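Local coordinates for protein diphthine synthase (Aeropyrum pernix, PDB 1WDE) that probably transfers methyl groups from S-adenosyl-L-methionine to the modified target histidine of elongation factor 2, making diphthine, an intermediate on the route to diphthamide, at residues 38-41 and 45-48; 48-53 and 60-65; 193-198 and 204-209. All blocks are in the same frame, centred on the assembly; numbering follows the deposited sequence.

Contact 1: 38-41 and 45-48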
loop_
_atom_site.group_PDB
_atom_site.type_symbol
_atom_site.label_atom_id
_atom_site.label_comp_id
_atom_site.label_asym_id
_atom_site.label_seq_id
_atom_site.Cartn_x
_atom_site.Cartn_y
_atom_site.Cartn_z
ATOM N N VAL A 38 3.085 19.396 -3.620
ATOM C CA VAL A 38 2.176 18.287 -3.836
ATOM C C VAL A 38 2.916 17.194 -4.586
ATOM O O VAL A 38 3.489 17.439 -5.648
ATOM C CB VAL A 38 0.944 18.741 -4.658
ATOM C CG1 VAL A 38 0.034 17.571 -4.930
ATOM C CG2 VAL A 38 0.196 19.814 -3.909
ATOM N N GLU A 39 2.927 15.991 -4.026
ATOM C CA GLU A 39 3.605 14.887 -4.678
ATOM C C GLU A 39 2.575 13.830 -5.033
ATOM O O GLU A 39 1.783 13.400 -4.197
ATOM C CB GLU A 39 4.733 14.329 -3.782
ATOM C CG GLU A 39 4.316 13.674 -2.479
ATOM C CD GLU A 39 3.983 12.201 -2.649
ATOM O OE1 GLU A 39 3.758 11.519 -1.624
ATOM O OE2 GLU A 39 3.949 11.722 -3.806
ATOM N N SER A 40 2.570 13.438 -6.300
ATOM C CA SER A 40 1.620 12.455 -6.780
ATOM C C SER A 40 2.306 11.224 -7.333
ATOM O O SER A 40 1.733 10.506 -8.147
ATOM C CB SER A 40 0.739 13.097 -7.847
ATOM O OG SER A 40 1.461 14.097 -8.541
ATOM N N TYR A 41 3.532 10.977 -6.880
ATOM C CA TYR A 41 4.295 9.823 -7.340
ATOM C C TYR A 41 4.245 8.604 -6.409
ATOM O O TYR A 41 4.521 7.483 -6.845
ATOM C CB TYR A 41 5.754 10.231 -7.580
ATOM C CG TYR A 41 6.522 10.613 -6.335
ATOM C CD1 TYR A 41 7.043 9.638 -5.483
ATOM C CD2 TYR A 41 6.745 11.950 -6.017
ATOM C CE1 TYR A 41 7.776 9.987 -4.343
ATOM C CE2 TYR A 41 7.474 12.314 -4.880
ATOM C CZ TYR A 41 7.990 11.327 -4.048
ATOM O OH TYR A 41 8.733 11.678 -2.939
ATOM N N GLY A 45 -2.615 6.660 -10.148
ATOM C CA GLY A 45 -3.899 7.266 -10.452
ATOM C C GLY A 45 -4.161 8.538 -9.662
ATOM O O GLY A 45 -5.316 8.898 -9.414
ATOM N N SER A 46 -3.093 9.234 -9.281
ATOM C CA SER A 46 -3.223 10.457 -8.493
ATOM C C SER A 46 -3.203 11.743 -9.312
ATOM O O SER A 46 -2.766 12.779 -8.818
ATOM C CB SER A 46 -2.104 10.517 -7.457
ATOM O OG SER A 46 -0.854 10.639 -8.108
ATOM N N SER A 47 -3.678 11.688 -10.552
ATOM C CA SER A 47 -3.693 12.878 -11.408
ATOM C C SER A 47 -4.592 13.970 -10.847
ATOM O O SER A 47 -4.305 15.160 -10.972
ATOM C CB SER A 47 -4.169 12.517 -12.820
ATOM O OG SER A 47 -3.255 11.642 -13.462
ATOM N N TRP A 48 -5.681 13.549 -10.224
ATOM C CA TRP A 48 -6.659 14.455 -9.645
ATOM C C TRP A 48 -6.098 15.270 -8.482
ATOM O O TRP A 48 -6.622 16.334 -8.165
ATOM C CB TRP A 48 -7.857 13.649 -9.126
ATOM C CG TRP A 48 -7.467 12.745 -7.976
ATOM C CD1 TRP A 48 -6.824 11.538 -8.058
ATOM C CD2 TRP A 48 -7.561 13.052 -6.575
ATOM N NE1 TRP A 48 -6.504 11.086 -6.801
ATOM C CE2 TRP A 48 -6.943 11.996 -5.873
ATOM C CE3 TRP A 48 -8.100 14.124 -5.848
ATOM C CZ2 TRP A 48 -6.844 11.978 -4.470
ATOM C CZ3 TRP A 48 -8.001 14.108 -4.457
ATOM C CH2 TRP A 48 -7.374 13.040 -3.785
#

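Contact 2: 48-53 and 60-65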
loop_
_atom_site.group_PDB
_atom_site.type_symbol
_atom_site.label_atom_id
_atom_site.label_comp_id
_atom_site.label_asym_id
_atom_site.label_seq_id
_atom_site.Cartn_x
_atom_site.Cartn_y
_atom_site.Cartn_z
ATOM N N TRP A 48 -5.681 13.549 -10.224
ATOM C CA TRP A 48 -6.659 14.455 -9.645
ATOM C C TRP A 48 -6.098 15.270 -8.482
ATOM O O TRP A 48 -6.622 16.334 -8.165
ATOM C CB TRP A 48 -7.857 13.649 -9.126
ATOM C CG TRP A 48 -7.467 12.745 -7.976
ATOM C CD1 TRP A 48 -6.824 11.538 -8.058
ATOM C CD2 TRP A 48 -7.561 13.052 -6.575
ATOM N NE1 TRP A 48 -6.504 11.086 -6.801
ATOM C CE2 TRP A 48 -6.943 11.996 -5.873
ATOM C CE3 TRP A 48 -8.100 14.124 -5.848
ATOM C CZ2 TRP A 48 -6.844 11.978 -4.470
ATOM C CZ3 TRP A 48 -8.001 14.108 -4.457
ATOM C CH2 TRP A 48 -7.374 13.040 -3.785
ATOM N N LEU A 49 -5.042 14.764 -7.846
ATOM C CA LEU A 49 -4.459 15.410 -6.669
ATOM C C LEU A 49 -4.131 16.893 -6.821
ATOM O O LEU A 49 -4.693 17.724 -6.113
ATOM C CB LEU A 49 -3.211 14.644 -6.215
ATOM C CG LEU A 49 -2.503 15.159 -4.958
ATOM C CD1 LEU A 49 -3.450 15.140 -3.775
ATOM C CD2 LEU A 49 -1.276 14.316 -4.690
ATOM N N TYR A 50 -3.210 17.209 -7.728
ATOM C CA TYR A 50 -2.802 18.589 -7.999
ATOM C C TYR A 50 -4.022 19.511 -8.074
ATOM O O TYR A 50 -4.133 20.472 -7.311
ATOM C CB TYR A 50 -2.032 18.644 -9.320
ATOM C CG TYR A 50 -1.292 19.942 -9.591
ATOM C CD1 TYR A 50 -0.114 20.260 -8.901
ATOM C CD2 TYR A 50 -1.751 20.840 -10.560
ATOM C CE1 TYR A 50 0.590 21.439 -9.173
ATOM C CE2 TYR A 50 -1.054 22.025 -10.841
ATOM C CZ TYR A 50 0.115 22.316 -10.145
ATOM O OH TYR A 50 0.817 23.468 -10.431
ATOM N N LYS A 51 -4.932 19.218 -8.997
ATOM C CA LYS A 51 -6.149 20.013 -9.172
ATOM C C LYS A 51 -6.941 20.198 -7.882
ATOM O O LYS A 51 -7.392 21.301 -7.586
ATOM C CB LYS A 51 -7.065 19.367 -10.218
ATOM C CG LYS A 51 -8.518 19.862 -10.166
ATOM C CD LYS A 51 -9.444 18.979 -11.005
ATOM C CE LYS A 51 -10.911 19.168 -10.621
ATOM N NZ LYS A 51 -11.345 20.591 -10.711
ATOM N N SER A 52 -7.123 19.115 -7.126
ATOM C CA SER A 52 -7.875 19.158 -5.866
ATOM C C SER A 52 -7.217 20.043 -4.815
ATOM O O SER A 52 -7.897 20.757 -4.081
ATOM C CB SER A 52 -8.040 17.746 -5.294
ATOM O OG SER A 52 -8.679 17.787 -4.026
ATOM N N VAL A 53 -5.895 19.977 -4.737
ATOM C CA VAL A 53 -5.139 20.788 -3.789
ATOM C C VAL A 53 -5.295 22.260 -4.212
ATOM O O VAL A 53 -5.821 23.075 -3.453
ATOM C CB VAL A 53 -3.635 20.386 -3.804
ATOM C CG1 VAL A 53 -2.835 21.310 -2.904
ATOM C CG2 VAL A 53 -3.467 18.929 -3.313
ATOM N N ALA A 60 -2.078 29.576 -6.262
ATOM C CA ALA A 60 -0.944 30.487 -6.156
ATOM C C ALA A 60 0.133 30.012 -5.188
ATOM O O ALA A 60 1.085 30.741 -4.911
ATOM C CB ALA A 60 -1.436 31.864 -5.742
ATOM N N ARG A 61 -0.010 28.796 -4.675
ATOM C CA ARG A 61 0.969 28.261 -3.736
ATOM C C ARG A 61 1.310 26.804 -4.030
ATOM O O ARG A 61 2.396 26.329 -3.692
ATOM C CB ARG A 61 0.441 28.413 -2.310
ATOM C CG ARG A 61 0.130 29.849 -1.971
ATOM C CD ARG A 61 -0.625 29.994 -0.676
ATOM N NE ARG A 61 -0.998 31.388 -0.474
ATOM C CZ ARG A 61 -1.754 31.829 0.524
ATOM N NH1 ARG A 61 -2.228 30.979 1.426
ATOM N NH2 ARG A 61 -2.040 33.121 0.613
ATOM N N VAL A 62 0.387 26.103 -4.676
ATOM C CA VAL A 62 0.595 24.703 -5.011
ATOM C C VAL A 62 1.827 24.539 -5.894
ATOM O O VAL A 62 2.064 25.334 -6.803
ATOM C CB VAL A 62 -0.635 24.123 -5.733
ATOM C CG1 VAL A 62 -0.434 22.643 -6.004
ATOM C CG2 VAL A 62 -1.873 24.349 -4.890
ATOM N N VAL A 63 2.610 23.501 -5.617
ATOM C CA VAL A 63 3.822 23.231 -6.375
ATOM C C VAL A 63 4.074 21.730 -6.517
ATOM O O VAL A 63 4.130 21.007 -5.522
ATOM C CB VAL A 63 5.056 23.862 -5.682
ATOM C CG1 VAL A 63 6.300 23.647 -6.528
ATOM C CG2 VAL A 63 4.816 25.342 -5.426
ATOM N N GLU A 64 4.224 21.266 -7.753
ATOM C CA GLU A 64 4.504 19.858 -8.005
ATOM C C GLU A 64 5.875 19.530 -7.439
ATOM O O GLU A 64 6.842 20.249 -7.691
ATOM C CB GLU A 64 4.510 19.566 -9.511
ATOM C CG GLU A 64 3.198 19.022 -10.072
ATOM C CD GLU A 64 3.039 17.516 -9.880
ATOM O OE1 GLU A 64 1.985 16.977 -10.279
ATOM O OE2 GLU A 64 3.961 16.868 -9.338
ATOM N N ALA A 65 5.958 18.449 -6.671
ATOM C CA ALA A 65 7.224 18.016 -6.092
ATOM C C ALA A 65 7.538 16.612 -6.602
ATOM O O ALA A 65 6.682 15.732 -6.564
ATOM C CB ALA A 65 7.133 18.019 -4.571
#

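Contact 3: 193-198 and 204-209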
loop_
_atom_site.group_PDB
_atom_site.type_symbol
_atom_site.label_atom_id
_atom_site.label_comp_id
_atom_site.label_asym_id
_atom_site.label_seq_id
_atom_site.Cartn_x
_atom_site.Cartn_y
_atom_site.Cartn_z
ATOM N N GLU A 193 7.136 -16.474 -9.401
ATOM C CA GLU A 193 8.445 -16.904 -9.878
ATOM C C GLU A 193 9.414 -16.812 -8.696
ATOM O O GLU A 193 10.271 -17.678 -8.535
ATOM C CB GLU A 193 8.937 -16.031 -11.041
ATOM C CG GLU A 193 10.411 -16.259 -11.404
ATOM C CD GLU A 193 10.735 -17.719 -11.699
ATOM O OE1 GLU A 193 11.937 -18.058 -11.779
ATOM O OE2 GLU A 193 9.790 -18.526 -11.855
ATOM N N ALA A 194 9.263 -15.770 -7.868
ATOM C CA ALA A 194 10.115 -15.585 -6.681
ATOM C C ALA A 194 9.886 -16.714 -5.686
ATOM O O ALA A 194 10.817 -17.199 -5.041
ATOM C CB ALA A 194 9.802 -14.222 -5.987
ATOM N N ASP A 195 8.630 -17.119 -5.547
ATOM C CA ASP A 195 8.284 -18.190 -4.631
ATOM C C ASP A 195 8.952 -19.495 -5.029
ATOM O O ASP A 195 9.481 -20.207 -4.180
ATOM C CB ASP A 195 6.769 -18.369 -4.590
ATOM C CG ASP A 195 6.327 -19.369 -3.532
ATOM O OD1 ASP A 195 6.991 -19.458 -2.465
ATOM O OD2 ASP A 195 5.302 -20.050 -3.756
ATOM N N ARG A 196 8.935 -19.809 -6.324
ATOM C CA ARG A 196 9.552 -21.046 -6.792
ATOM C C ARG A 196 11.058 -21.024 -6.570
ATOM O O ARG A 196 11.663 -22.050 -6.247
ATOM C CB ARG A 196 9.228 -21.288 -8.269
ATOM C CG ARG A 196 7.785 -21.723 -8.512
ATOM C CD ARG A 196 7.553 -22.182 -9.954
ATOM N NE ARG A 196 7.674 -21.100 -10.934
ATOM C CZ ARG A 196 6.736 -20.186 -11.178
ATOM N NH1 ARG A 196 6.960 -19.256 -12.095
ATOM N NH2 ARG A 196 5.578 -20.204 -10.525
ATOM N N GLU A 197 11.657 -19.852 -6.737
ATOM C CA GLU A 197 13.088 -19.687 -6.532
ATOM C C GLU A 197 13.383 -19.791 -5.040
ATOM O O GLU A 197 14.338 -20.456 -4.640
ATOM C CB GLU A 197 13.525 -18.320 -7.049
ATOM C CG GLU A 197 14.904 -18.292 -7.656
ATOM C CD GLU A 197 15.126 -17.054 -8.501
ATOM O OE1 GLU A 197 14.446 -16.912 -9.545
ATOM O OE2 GLU A 197 15.973 -16.217 -8.116
ATOM N N TYR A 198 12.558 -19.136 -4.220
ATOM C CA TYR A 198 12.733 -19.158 -2.767
ATOM C C TYR A 198 12.515 -20.532 -2.130
ATOM O O TYR A 198 13.337 -20.986 -1.330
ATOM C CB TYR A 198 11.804 -18.131 -2.099
ATOM C CG TYR A 198 11.799 -18.210 -0.581
ATOM C CD1 TYR A 198 12.974 -18.023 0.156
ATOM C CD2 TYR A 198 10.622 -18.493 0.116
ATOM C CE1 TYR A 198 12.971 -18.121 1.555
ATOM C CE2 TYR A 198 10.605 -18.596 1.509
ATOM C CZ TYR A 198 11.782 -18.410 2.219
ATOM O OH TYR A 198 11.768 -18.523 3.589
ATOM N N ALA A 204 11.724 -26.547 0.367
ATOM C CA ALA A 204 10.309 -26.787 0.611
ATOM C C ALA A 204 9.533 -26.553 -0.665
ATOM O O ALA A 204 10.003 -25.871 -1.565
ATOM C CB ALA A 204 9.798 -25.865 1.708
ATOM N N PRO A 205 8.326 -27.121 -0.759
ATOM C CA PRO A 205 7.515 -26.938 -1.963
ATOM C C PRO A 205 7.097 -25.472 -2.075
ATOM O O PRO A 205 7.016 -24.786 -1.059
ATOM C CB PRO A 205 6.324 -27.854 -1.699
ATOM C CG PRO A 205 6.131 -27.693 -0.188
ATOM C CD PRO A 205 7.554 -27.790 0.310
ATOM N N ALA A 206 6.859 -24.991 -3.298
ATOM C CA ALA A 206 6.401 -23.612 -3.506
ATOM C C ALA A 206 4.909 -23.666 -3.213
ATOM O O ALA A 206 4.202 -24.517 -3.758
ATOM C CB ALA A 206 6.646 -23.181 -4.933
ATOM N N LEU A 207 4.419 -22.765 -2.359
ATOM C CA LEU A 207 3.010 -22.804 -1.974
ATOM C C LEU A 207 2.128 -21.599 -2.243
ATOM O O LEU A 207 0.914 -21.727 -2.239
ATOM C CB LEU A 207 2.904 -23.155 -0.480
ATOM C CG LEU A 207 3.549 -24.483 -0.085
ATOM C CD1 LEU A 207 3.690 -24.541 1.411
ATOM C CD2 LEU A 207 2.706 -25.643 -0.621
ATOM N N LEU A 208 2.718 -20.433 -2.458
ATOM C CA LEU A 208 1.909 -19.234 -2.675
ATOM C C LEU A 208 0.874 -19.286 -3.806
ATOM O O LEU A 208 -0.237 -18.758 -3.657
ATOM C CB LEU A 208 2.836 -18.016 -2.847
ATOM C CG LEU A 208 3.845 -17.776 -1.700
ATOM C CD1 LEU A 208 4.585 -16.432 -1.916
ATOM C CD2 LEU A 208 3.113 -17.719 -0.348
ATOM N N ALA A 209 1.212 -19.934 -4.922
ATOM C CA ALA A 209 0.292 -20.011 -6.062
ATOM C C ALA A 209 -1.033 -20.645 -5.674
ATOM O O ALA A 209 -2.096 -20.290 -6.199
ATOM C CB ALA A 209 0.944 -20.804 -7.197
HETATM O O HOH W 1 3.850 -20.949 -5.692
#

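Contact 1: 38-41 and 45-48
Ser-40 and Ser-46 are the closest pair of the two backbones, with CA atoms 5.5 Å apart. Segment 38-41 leaves strand 35-39 for a loop, and segment 45-48 leads into helix 47-57. The contact therefore lies on the turn between the first strand and the helix of a beta-alpha-beta unit.

Only the two serines touch. Ser-46 carries OG between its own N and carbonyl carbon (chi1 66°), which brings the hydroxyl 2.6 Å from Ser-40 O. The stronger polar partner of this hydroxyl is Met-43 O, to which it is hydrogen-bonded. Ser-40 CB lies only 2.9 Å from Ser-46 OG, an implausibly short distance that makes the exact placing of the hydroxyl doubtful. On the strand side, Glu-39 OE2 receives a weak hydrogen bond from Tyr-41 N and lies 3.5 Å above that ring, offset toward its rim. Glu-39 OE1 is bound by Thr-42, Thr-90 and His-100.

With two carbonyl oxygens close to it, Ser-46 OG probably directs its proton to Met-43, tying the hydroxyl to its own turn, while the very short approach to Ser-40 O is best treated with caution.

Contact 2: 48-53 and 60-65
Tyr-50 of helix 47-57 meets Val-62 and Glu-64 of strand 62-64, and its side chain can be followed outward. The bond from CA to CB heads toward the strand, and CG stands anti to the backbone N (chi1 -167°), which sends the ring across the strand residues. Past CG, one side of the ring does the touching. CD1 lies 3.7 Å from Glu-64 CG and 3.8 Å from Val-62 CG1. The next atom, CE1, makes the closest approach of the contact, 3.5 Å to Val-62 CG1, and is also 3.7 Å from Glu-64 CG. Near the plane of the ring, at its edge, comes the carbonyl carbon of Val-63. CZ keeps a looser touch on Val-62 CG1.

These residues belong to a beta-alpha-beta crossover: strand 35-39, helix 47-57 and strand 62-64, the last being the outermost strand at one end of the parallel five-stranded sheet. The axes of the short helix and strand segments come within 9.1 Å and run nearly antiparallel, at 163°, as expected when a helix returns the chain to start a second parallel strand.

The Glu-64 chain bends at chi2, and its carboxylate comes to the ring at a slant, OE1 4.1 Å from Tyr-50 CD1 and the two planes 23° apart. Deeper down, Val-62 divides its branches: CG1 mainly meets the tyrosine, while CG2 is nearer Val-53, 3.8 Å from CG1 of that buried residue. Val-53 in turn packs on Val-36 and Val-38 of the adjoining strand, and Val-62 also touches Val-54 and, a turn beyond Val-53, Ala-57.

Contact 3: 193-198 and 204-209
Asp-195, buried on helix 184-202, reaches Leu-208 in a side-chain-to-backbone contact that fastens the helix to the loop leading on to strand 213-217. The evidence is a hydrogen bond from Leu-208 N to Asp-195 OD2, 2.9 Å long with an N-H...O angle of 141°. The donor comes from above the carboxylate, 36° out of its plane. CG of Asp-195 is anti to the backbone N (chi1 -174°), carrying the carboxylate out to the loop.

OD2 also accepts from a water at 2.6 Å, and this water takes the N-H of Ala-209 (N to water 2.9 Å). Thus two successive amides of the 3-10 turn are tied to one oxygen, one directly and one through water. Leu-208 lays its CG 3.5 Å from Asp-195 CG, and Ala-206 CB packs 4.0 Å from Arg-196 CG.

Tyr-160 of helix 153-165 braces the site, its OH bonded to Asp-195 OD1 and Leu-207 N. Replacing Asp-195 by an alanine removes both carboxylate oxygens, which would probably leave the Leu-208 amide, the bridging water and the Tyr-160 hydroxyl without this partner. Leu-208 packs on Leu-191 and Leu-192 of helix 184-202, while Leu-207 turns to Thr-280 and Val-281 of helix 277-287.

Contacts 1 and 2 adjoin, their centres 9 Å apart. Both use helix 47-57 and share Trp-48, so the chain passes directly from one to the other. Strands 35-39 and 62-64 are neighbours in the parallel sheet, with probable hydrogen bonds from Val-38 N to Val-63 O (2.7 Å) and from Ala-65 N to Val-38 O (2.9 Å). Contact 1 sits at the start of the crossover and contact 2 at its return. Contact 3 comes much later, across the chain's centre, in the part holding the mixed sheet, just before strand 213-217. Its nearest atoms are about 22 Å from contact 1 and 30 Å from contact 2, so it touches neither.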